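Local coordinates for protein Exo-beta-1,3-galactanase (Bifidobacterium bifidum, PDB 5FLW) that probably hydrolyses beta-1,3-galactan chains from their ends, as a putative exo-beta-1,3-galactanase of glycoside hydrolase family 43, at residues 35-40 with 81-86. Residues are numbered along the deposited sequence; the frame is centred on the assembly and turned at random. Where two conformers were deposited one is given.
Sequences YGENKV and GERPKV
Glu37 sets CG anti to its carbonyl carbon (chi1 -57°) and runs extended from there, which carries its carboxylate to the backbone N of Arg83. Val86 likewise places CG2 anti to its own carbonyl carbon, over the face of the Tyr35 ring. Arg83 N donates to Glu37 OE2 at 2.7 Å, on the anti side and 25° out of the carboxylate plane. The other oxygen, Glu37 OE1, forms a salt bridge with Lys39 NZ at 2.8 Å. The carboxylate is thus gripped through both oxygens. Water 2 accepts from Lys39 NZ and lies 2.7 Å from Glu82 OE2, to which it donates. An alanine at Glu37 would probably leave Arg83 N without this acceptor and the Lys39 ammonium without its carboxylate. At the other end, Val86 CG2 makes a CH-pi contact 3.4 Å from the Tyr35 ring centroid. Between the carboxylate and the ring, Pro84 CG rests 3.5 Å from Tyr35 O, and Pro84 CD packs on Glu37 CG. The Arg83 guanidinium forms salt bridges with Asp246 and Asp138. The contact joins two neighbouring blades of the five-bladed beta-propeller of family 43. Strand 80-88 is the first of its sheet, and strand 31-37 lies between strands 24-28 and 48-53 of the preceding one.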
loop_
_atom_site.group_PDB
_atom_site.type_symbol
_atom_site.label_atom_id
_atom_site.label_comp_id
_atom_site.label_asym_id
_atom_site.label_seq_id
_atom_site.Cartn_x
_atom_site.Cartn_y
_atom_site.Cartn_z
ATOM N N TYR A 35 -0.216 -8.840 -1.370
ATOM C CA TYR A 35 -1.626 -8.996 -1.011
ATOM C C TYR A 35 -2.405 -7.943 -1.795
ATOM O O TYR A 35 -2.177 -6.750 -1.601
ATOM C CB TYR A 35 -1.824 -8.816 0.511
ATOM C CG TYR A 35 -0.979 -9.808 1.307
ATOM C CD1 TYR A 35 -1.479 -11.104 1.625
ATOM C CD2 TYR A 35 0.338 -9.497 1.689
ATOM C CE1 TYR A 35 -0.701 -12.034 2.333
ATOM C CE2 TYR A 35 1.128 -10.439 2.380
ATOM C CZ TYR A 35 0.603 -11.695 2.705
ATOM O OH TYR A 35 1.362 -12.613 3.395
ATOM N N GLY A 36 -3.313 -8.376 -2.681
ATOM C CA GLY A 36 -3.984 -7.454 -3.575
ATOM C C GLY A 36 -5.499 -7.555 -3.526
ATOM O O GLY A 36 -6.075 -8.547 -3.054
ATOM N N GLU A 37 -6.153 -6.486 -4.023
ATOM C CA GLU A 37 -7.613 -6.486 -4.151
ATOM C C GLU A 37 -8.038 -7.384 -5.310
ATOM O O GLU A 37 -7.639 -7.153 -6.447
ATOM C CB GLU A 37 -8.101 -5.062 -4.408
ATOM C CG GLU A 37 -7.696 -4.058 -3.332
ATOM C CD GLU A 37 -7.954 -2.602 -3.715
ATOM O OE1 GLU A 37 -8.634 -2.327 -4.728
ATOM O OE2 GLU A 37 -7.409 -1.703 -3.028
ATOM N N ASN A 38 -8.884 -8.386 -5.045
ATOM C CA ASN A 38 -9.507 -9.136 -6.134
ATOM C C ASN A 38 -10.608 -8.263 -6.743
ATOM O O ASN A 38 -11.608 -7.963 -6.071
ATOM C CB ASN A 38 -10.120 -10.417 -5.585
ATOM C CG ASN A 38 -10.703 -11.301 -6.681
ATOM O OD1 ASN A 38 -10.365 -11.136 -7.847
ATOM N ND2 ASN A 38 -11.578 -12.249 -6.305
ATOM N N LYS A 39 -10.445 -7.847 -8.011
ATOM C CA LYS A 39 -11.405 -6.938 -8.634
ATOM C C LYS A 39 -11.986 -7.488 -9.939
ATOM O O LYS A 39 -12.446 -6.705 -10.784
ATOM C CB LYS A 39 -10.838 -5.518 -8.816
ATOM C CG LYS A 39 -10.085 -4.999 -7.604
ATOM C CD LYS A 39 -9.729 -3.498 -7.676
ATOM C CE LYS A 39 -10.904 -2.625 -7.238
ATOM N NZ LYS A 39 -11.225 -2.849 -5.785
ATOM N N VAL A 40 -12.004 -8.822 -10.100
ATOM C CA VAL A 40 -12.410 -9.425 -11.375
ATOM C C VAL A 40 -13.817 -9.014 -11.776
ATOM O O VAL A 40 -14.125 -8.911 -12.970
ATOM C CB VAL A 40 -12.270 -10.960 -11.373
ATOM C CG1 VAL A 40 -10.816 -11.381 -11.426
ATOM C CG2 VAL A 40 -13.001 -11.564 -10.176
ATOM N N GLY A 81 -13.648 -3.486 0.416
ATOM C CA GLY A 81 -12.449 -3.784 1.186
ATOM C C GLY A 81 -11.253 -3.509 0.302
ATOM O O GLY A 81 -11.004 -4.244 -0.644
ATOM N N GLU A 82 -10.521 -2.446 0.614
ATOM C CA GLU A 82 -9.392 -2.020 -0.204
ATOM C C GLU A 82 -8.027 -1.898 0.468
ATOM O O GLU A 82 -7.920 -1.795 1.681
ATOM C CB GLU A 82 -9.729 -0.644 -0.804
ATOM C CG GLU A 82 -10.905 -0.636 -1.769
ATOM C CD GLU A 82 -11.281 0.758 -2.237
ATOM O OE1 GLU A 82 -10.861 1.735 -1.599
ATOM O OE2 GLU A 82 -11.995 0.868 -3.246
ATOM N N ARG A 83 -6.991 -1.902 -0.366
ATOM C CA ARG A 83 -5.606 -1.688 0.056
ATOM C C ARG A 83 -5.160 -2.599 1.206
ATOM O O ARG A 83 -4.638 -2.126 2.221
ATOM C CB ARG A 83 -5.320 -0.221 0.361
ATOM C CG ARG A 83 -5.558 0.673 -0.868
ATOM C CD ARG A 83 -5.064 2.117 -0.670
ATOM N NE ARG A 83 -5.327 2.885 -1.887
ATOM C CZ ARG A 83 -4.563 2.847 -2.979
ATOM N NH1 ARG A 83 -3.459 2.098 -2.987
ATOM N NH2 ARG A 83 -4.884 3.570 -4.065
ATOM N N PRO A 84 -5.300 -3.927 1.050
ATOM C CA PRO A 84 -4.889 -4.843 2.122
ATOM C C PRO A 84 -3.392 -4.739 2.382
ATOM O O PRO A 84 -2.590 -4.570 1.458
ATOM C CB PRO A 84 -5.257 -6.239 1.570
ATOM C CG PRO A 84 -5.167 -6.091 0.067
ATOM C CD PRO A 84 -5.682 -4.658 -0.185
ATOM N N LYS A 85 -3.029 -4.857 3.660
ATOM C CA LYS A 85 -1.642 -4.812 4.096
ATOM C C LYS A 85 -1.440 -5.903 5.141
ATOM O O LYS A 85 -2.363 -6.224 5.893
ATOM C CB LYS A 85 -1.327 -3.449 4.742
ATOM C CG LYS A 85 -1.555 -2.235 3.822
ATOM C CD LYS A 85 -0.533 -2.236 2.676
ATOM C CE LYS A 85 -0.935 -1.279 1.532
ATOM N NZ LYS A 85 -2.146 -1.769 0.811
ATOM N N VAL A 86 -0.223 -6.454 5.206
ATOM C CA VAL A 86 0.126 -7.496 6.177
ATOM C C VAL A 86 1.421 -7.117 6.890
ATOM O O VAL A 86 2.364 -6.624 6.262
ATOM C CB VAL A 86 0.241 -8.894 5.503
ATOM C CG1 VAL A 86 0.850 -9.972 6.445
ATOM C CG2 VAL A 86 -1.143 -9.341 4.978
HETATM O O HOH W 1 -9.920 0.184 -5.373
HETATM O O HOH W 2 -13.124 -0.963 -4.945
#